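Local coordinates for protein putative methyltransferase (Porphyromonas gingivalis, PDB 3LL7) that is a putative methyltransferase, probably transferring a methyl group from S-adenosylmethionine to a substrate that has not been identified, at residues S85-F90 / G105-A110; T15-L20 / A42-Q47. All blocks are in the same frame, centred on the assembly; numbering follows the deposited sequence.

Interaction 1: S85-F90 / G105-A110. With FMT (formic acid), chain D.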
loop_
_atom_site.group_PDB
_atom_site.type_symbol
_atom_site.label_atom_id
_atom_site.label_comp_id
_atom_site.label_asym_id
_atom_site.label_seq_id
_atom_site.Cartn_x
_atom_site.Cartn_y
_atom_site.Cartn_z
ATOM N N SER A 85 5.600 -7.476 3.550
ATOM C CA SER A 85 5.891 -8.038 4.890
ATOM C C SER A 85 4.848 -7.838 6.001
ATOM O O SER A 85 4.782 -8.646 6.943
ATOM C CB SER A 85 7.291 -7.643 5.382
ATOM O OG SER A 85 7.594 -6.271 5.141
ATOM N N TYR A 86 4.063 -6.756 5.936
ATOM C CA TYR A 86 2.937 -6.558 6.868
ATOM C C TYR A 86 1.930 -7.699 6.786
ATOM O O TYR A 86 1.357 -8.112 7.787
ATOM C CB TYR A 86 2.202 -5.250 6.543
ATOM C CG TYR A 86 0.977 -4.977 7.405
ATOM C CD1 TYR A 86 1.104 -4.505 8.712
ATOM C CD2 TYR A 86 -0.316 -5.181 6.899
ATOM C CE1 TYR A 86 -0.007 -4.246 9.500
ATOM C CE2 TYR A 86 -1.430 -4.907 7.666
ATOM C CZ TYR A 86 -1.272 -4.456 8.971
ATOM O OH TYR A 86 -2.347 -4.185 9.727
ATOM N N LYS A 87 1.705 -8.190 5.573
ATOM C CA LYS A 87 0.812 -9.327 5.341
ATOM C C LYS A 87 1.198 -10.552 6.155
ATOM O O LYS A 87 0.324 -11.356 6.503
ATOM C CB LYS A 87 0.816 -9.743 3.868
ATOM C CG LYS A 87 0.186 -8.731 2.941
ATOM C CD LYS A 87 0.492 -9.132 1.493
ATOM C CE LYS A 87 0.064 -8.026 0.547
ATOM N NZ LYS A 87 1.024 -6.881 0.523
ATOM N N SER A 88 2.484 -10.701 6.468
ATOM C CA SER A 88 2.905 -11.899 7.201
ATOM C C SER A 88 2.229 -11.996 8.587
ATOM O O SER A 88 2.100 -13.095 9.130
ATOM C CB SER A 88 4.432 -12.008 7.308
ATOM O OG SER A 88 4.909 -11.093 8.280
ATOM N N ARG A 89 1.783 -10.858 9.129
ATOM C CA ARG A 89 1.076 -10.832 10.414
ATOM C C ARG A 89 -0.273 -11.564 10.403
ATOM O O ARG A 89 -0.785 -11.911 11.468
ATOM C CB ARG A 89 0.888 -9.397 10.931
ATOM C CG ARG A 89 -0.108 -8.549 10.137
ATOM C CD ARG A 89 -1.532 -8.611 10.666
ATOM N NE ARG A 89 -1.744 -7.733 11.818
ATOM C CZ ARG A 89 -2.859 -7.727 12.526
ATOM N NH1 ARG A 89 -3.845 -8.540 12.184
ATOM N NH2 ARG A 89 -2.996 -6.913 13.560
ATOM N N PHE A 90 -0.850 -11.780 9.218
ATOM C CA PHE A 90 -2.123 -12.534 9.097
ATOM C C PHE A 90 -1.915 -14.060 9.135
ATOM O O PHE A 90 -2.869 -14.814 9.313
ATOM C CB PHE A 90 -2.879 -12.186 7.811
ATOM C CG PHE A 90 -3.428 -10.786 7.780
ATOM C CD1 PHE A 90 -4.729 -10.524 8.211
ATOM C CD2 PHE A 90 -2.636 -9.728 7.343
ATOM C CE1 PHE A 90 -5.245 -9.234 8.188
ATOM C CE2 PHE A 90 -3.140 -8.430 7.322
ATOM C CZ PHE A 90 -4.442 -8.178 7.752
ATOM N N GLY A 105 5.881 -12.767 -7.052
ATOM C CA GLY A 105 5.950 -13.708 -5.924
ATOM C C GLY A 105 6.356 -13.086 -4.589
ATOM O O GLY A 105 6.582 -13.797 -3.599
ATOM N N ILE A 106 6.446 -11.764 -4.530
ATOM C CA ILE A 106 6.872 -11.155 -3.274
ATOM C C ILE A 106 5.833 -11.272 -2.152
ATOM O O ILE A 106 6.208 -11.385 -0.981
ATOM C CB ILE A 106 7.329 -9.710 -3.442
ATOM C CG1 ILE A 106 8.015 -9.235 -2.155
ATOM C CG2 ILE A 106 6.156 -8.840 -3.851
ATOM C CD1 ILE A 106 8.563 -7.837 -2.213
ATOM N N ASP A 107 4.544 -11.255 -2.499
ATOM C CA ASP A 107 3.509 -11.526 -1.507
ATOM C C ASP A 107 3.599 -12.996 -1.062
ATOM O O ASP A 107 3.523 -13.289 0.129
ATOM C CB ASP A 107 2.117 -11.174 -2.067
ATOM C CG ASP A 107 1.898 -9.655 -2.199
ATOM O OD1 ASP A 107 2.582 -8.889 -1.504
ATOM O OD2 ASP A 107 1.032 -9.223 -2.987
ATOM N N PHE A 108 3.768 -13.914 -2.013
ATOM C CA PHE A 108 3.840 -15.334 -1.684
ATOM C C PHE A 108 5.015 -15.558 -0.747
ATOM O O PHE A 108 4.863 -16.241 0.256
ATOM C CB PHE A 108 4.043 -16.187 -2.935
ATOM C CG PHE A 108 4.127 -17.650 -2.669
ATOM C CD1 PHE A 108 2.987 -18.367 -2.319
ATOM C CD2 PHE A 108 5.334 -18.344 -2.836
ATOM C CE1 PHE A 108 3.039 -19.766 -2.105
ATOM C CE2 PHE A 108 5.400 -19.736 -2.617
ATOM C CZ PHE A 108 4.246 -20.445 -2.245
ATOM N N ILE A 109 6.155 -14.941 -1.053
ATOM C CA ILE A 109 7.355 -15.060 -0.200
ATOM C C ILE A 109 7.066 -14.537 1.227
ATOM O O ILE A 109 7.467 -15.165 2.217
ATOM C CB ILE A 109 8.579 -14.329 -0.830
ATOM C CG1 ILE A 109 8.961 -14.973 -2.180
ATOM C CG2 ILE A 109 9.792 -14.323 0.115
ATOM C CD1 ILE A 109 9.478 -16.359 -2.055
ATOM N N ALA A 110 6.329 -13.424 1.318
ATOM C CA ALA A 110 5.989 -12.852 2.635
ATOM C C ALA A 110 5.100 -13.810 3.412
ATOM O O ALA A 110 5.265 -13.947 4.614
ATOM C CB ALA A 110 5.325 -11.485 2.509
HETATM C C FMT D . 3.431 -9.827 -6.030
HETATM O O1 FMT D . 3.378 -10.913 -5.456
HETATM O O2 FMT D . 4.106 -9.629 -7.041
#
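Lys87 and Asp107 meet as a buried lysine-aspartate pair, yet the bond between them is weak and each has a stronger partner. Asp107 stands in the first turn of helix 106-112, which follows strand 96-99 through a glycine-rich loop; in class I methyltransferases of Rossmann-like fold this loop usually borders the S-adenosylmethionine site, and the same role is probable here. The lysine chain runs extended until chi4 (77°) bends the amine aside, leaving NZ 3.3 Å from Asp107 OD1 and CE 3.4 Å from that same oxygen. OD1 thus meets the last methylene of the chain nearly as closely as the ammonium nitrogen, which fits the weakness of the bond. Glu239 forms a further salt bridge to NZ, while Tyr168 and Ser79 bind Asp107 OD2 and OD1, probably fixing the rotation of the carboxylate.

Beside the ion pair the backbones draw close: CA of Ser85 is 5.3 Å from CA of Ala110, the methyl of Ala110 faces Ser85 N, and Ser88 CB rests 3.4 Å from Ala110 O. Ser88 OG turns back to Ser85 O (2.8 Å), lying in the carbonyl plane, and Ser88 N binds the same oxygen. Gly105 takes the N-cap position. At this helix start a formate, probably from the crystallisation liquor, accepts a nearly straight bond (168°) from Asp107 N to its O1, 3.2 Å long.

Interaction 2: T15-L20 / A42-Q47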
loop_
_atom_site.group_PDB
_atom_site.type_symbol
_atom_site.label_atom_id
_atom_site.label_comp_id
_atom_site.label_asym_id
_atom_site.label_seq_id
_atom_site.Cartn_x
_atom_site.Cartn_y
_atom_site.Cartn_z
ATOM N N THR A 15 21.542 -15.142 -16.118
ATOM C CA THR A 15 21.919 -14.438 -14.894
ATOM C C THR A 15 23.439 -14.423 -14.686
ATOM O O THR A 15 23.970 -13.431 -14.175
ATOM C CB THR A 15 21.227 -15.019 -13.640
ATOM O OG1 THR A 15 21.530 -16.411 -13.522
ATOM C CG2 THR A 15 19.704 -14.892 -13.757
ATOM N N ARG A 16 24.123 -15.518 -15.047
ATOM C CA ARG A 16 25.611 -15.519 -15.006
ATOM C C ARG A 16 26.167 -14.431 -15.959
ATOM O O ARG A 16 27.058 -13.652 -15.580
ATOM C CB ARG A 16 26.130 -16.941 -15.293
ATOM C CG ARG A 16 27.642 -17.123 -15.627
ATOM C CD ARG A 16 27.946 -18.621 -15.866
ATOM N NE ARG A 16 27.249 -19.172 -17.037
ATOM C CZ ARG A 16 27.682 -19.053 -18.295
ATOM N NH1 ARG A 16 26.987 -19.606 -19.299
ATOM N NH2 ARG A 16 28.842 -18.432 -18.551
ATOM N N TRP A 17 25.625 -14.344 -17.182
ATOM C CA TRP A 17 26.109 -13.326 -18.133
ATOM C C TRP A 17 25.776 -11.883 -17.680
ATOM O O TRP A 17 26.608 -10.979 -17.836
ATOM C CB TRP A 17 25.529 -13.561 -19.521
ATOM C CG TRP A 17 26.086 -14.781 -20.238
ATOM C CD1 TRP A 17 27.410 -15.201 -20.301
ATOM C CD2 TRP A 17 25.335 -15.691 -21.033
ATOM N NE1 TRP A 17 27.487 -16.351 -21.075
ATOM C CE2 TRP A 17 26.234 -16.657 -21.541
ATOM C CE3 TRP A 17 23.973 -15.782 -21.363
ATOM C CZ2 TRP A 17 25.813 -17.729 -22.360
ATOM C CZ3 TRP A 17 23.538 -16.851 -22.183
ATOM C CH2 TRP A 17 24.469 -17.805 -22.678
ATOM N N ALA A 18 24.581 -11.687 -17.115
ATOM C CA ALA A 18 24.175 -10.357 -16.579
ATOM C C ALA A 18 25.123 -9.875 -15.505
ATOM O O ALA A 18 25.408 -8.676 -15.410
ATOM C CB ALA A 18 22.778 -10.405 -16.007
ATOM N N LYS A 19 25.597 -10.811 -14.688
ATOM C CA LYS A 19 26.578 -10.494 -13.660
ATOM C C LYS A 19 27.991 -10.290 -14.216
ATOM O O LYS A 19 28.678 -9.314 -13.876
ATOM C CB LYS A 19 26.576 -11.606 -12.601
ATOM C CG LYS A 19 27.677 -11.473 -11.565
ATOM C CD LYS A 19 27.490 -12.461 -10.412
ATOM C CE LYS A 19 28.633 -12.338 -9.403
ATOM N NZ LYS A 19 28.387 -13.210 -8.218
ATOM N N LEU A 20 28.438 -11.226 -15.052
ATOM C CA LEU A 20 29.791 -11.156 -15.639
ATOM C C LEU A 20 29.960 -9.851 -16.433
ATOM O O LEU A 20 31.014 -9.210 -16.379
ATOM C CB LEU A 20 30.029 -12.369 -16.556
ATOM C CG LEU A 20 31.404 -12.440 -17.213
ATOM C CD1 LEU A 20 32.465 -12.517 -16.144
ATOM C CD2 LEU A 20 31.507 -13.651 -18.158
ATOM N N ALA A 42 19.495 -9.925 -25.943
ATOM C CA ALA A 42 18.344 -9.134 -25.483
ATOM C C ALA A 42 17.944 -9.477 -24.036
ATOM O O ALA A 42 17.703 -8.569 -23.228
ATOM C CB ALA A 42 17.120 -9.269 -26.440
ATOM N N ALA A 43 17.875 -10.774 -23.722
ATOM C CA ALA A 43 17.511 -11.209 -22.374
ATOM C C ALA A 43 18.529 -10.678 -21.352
ATOM O O ALA A 43 18.140 -10.218 -20.282
ATOM C CB ALA A 43 17.440 -12.749 -22.300
ATOM N N VAL A 44 19.831 -10.793 -21.656
ATOM C CA VAL A 44 20.857 -10.263 -20.752
ATOM C C VAL A 44 20.757 -8.733 -20.639
ATOM O O VAL A 44 20.779 -8.185 -19.531
ATOM C CB VAL A 44 22.308 -10.695 -21.157
ATOM C CG1 VAL A 44 23.339 -9.992 -20.278
ATOM C CG2 VAL A 44 22.461 -12.243 -21.065
ATOM N N ALA A 45 20.647 -8.047 -21.780
ATOM C CA ALA A 45 20.469 -6.592 -21.777
ATOM C C ALA A 45 19.264 -6.183 -20.956
ATOM O O ALA A 45 19.330 -5.205 -20.211
ATOM C CB ALA A 45 20.351 -6.040 -23.196
ATOM N N THR A 46 18.174 -6.934 -21.091
ATOM C CA THR A 46 16.946 -6.642 -20.346
ATOM C C THR A 46 17.184 -6.704 -18.835
ATOM O O THR A 46 16.710 -5.827 -18.114
ATOM C CB THR A 46 15.779 -7.572 -20.764
ATOM O OG1 THR A 46 15.456 -7.344 -22.143
ATOM C CG2 THR A 46 14.545 -7.325 -19.922
ATOM N N GLN A 47 17.888 -7.740 -18.364
ATOM C CA GLN A 47 18.204 -7.876 -16.929
ATOM C C GLN A 47 19.076 -6.722 -16.440
ATOM O O GLN A 47 18.795 -6.119 -15.387
ATOM C CB GLN A 47 18.882 -9.214 -16.604
ATOM C CG GLN A 47 18.007 -10.435 -16.828
ATOM C CD GLN A 47 16.700 -10.376 -16.050
ATOM O OE1 GLN A 47 16.712 -10.393 -14.820
ATOM N NE2 GLN A 47 15.570 -10.312 -16.758
#
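A helix-helix crossing in the N-terminal domain joins helix 8-20 to helix 38-57, and Val44 is the side chain that wedges between them. The axes of the two short segments pass 8.9 Å apart at a signed angle of -58°, and the nearest alpha carbons belong to Ala18 and Val44. Both valine methyls are used. With CG1 anti to the backbone N (chi1 174°), that branch lies against the backbone of helix 8-20, 3.8 Å from Ala18 N, and CG2 is directed to Trp17, 3.7 Å from its CB and 3.9 Å from CE3. The valine and the tryptophan side chain cross at about a right angle, the methyl reaching the indole obliquely. One turn after Val44, Gln47 CB packs 4.1 Å from Ala18 CB. No hydrogen bond spans the pair, and the amide of Gln47 is engaged away from it, its NE2 donating to Ile69 O. Around the crossing, Ile14 of helix 8-20 also touches Val44 and Gln47, Pro37, in the loop just before helix 38-57, touches Trp17, and Ala45 packs on helix 26-31, so that helix 38-57 lies between the other two.

The pair illustrates how chemistry follows position. The centre of interaction 1 lies about 12 Å, and that of interaction 2 about 31 Å, from the centre of the chain. Interaction 1, beside the mixed sheet of the probable catalytic fold, is only partly buried: Ser85 is exposed, whereas the Lys87-Asp107 pair is buried and has further polar partners such as Glu239 and Tyr168. Interaction 2, among the peripheral N-terminal helices, is buried locally and made of carbon packing, with no hydrogen bond across it. The areas they bury are almost equal, 198 and 193 Å². They share no helix and do not touch; the nearest atoms of interactions 1 and 2 are about 14 Å apart.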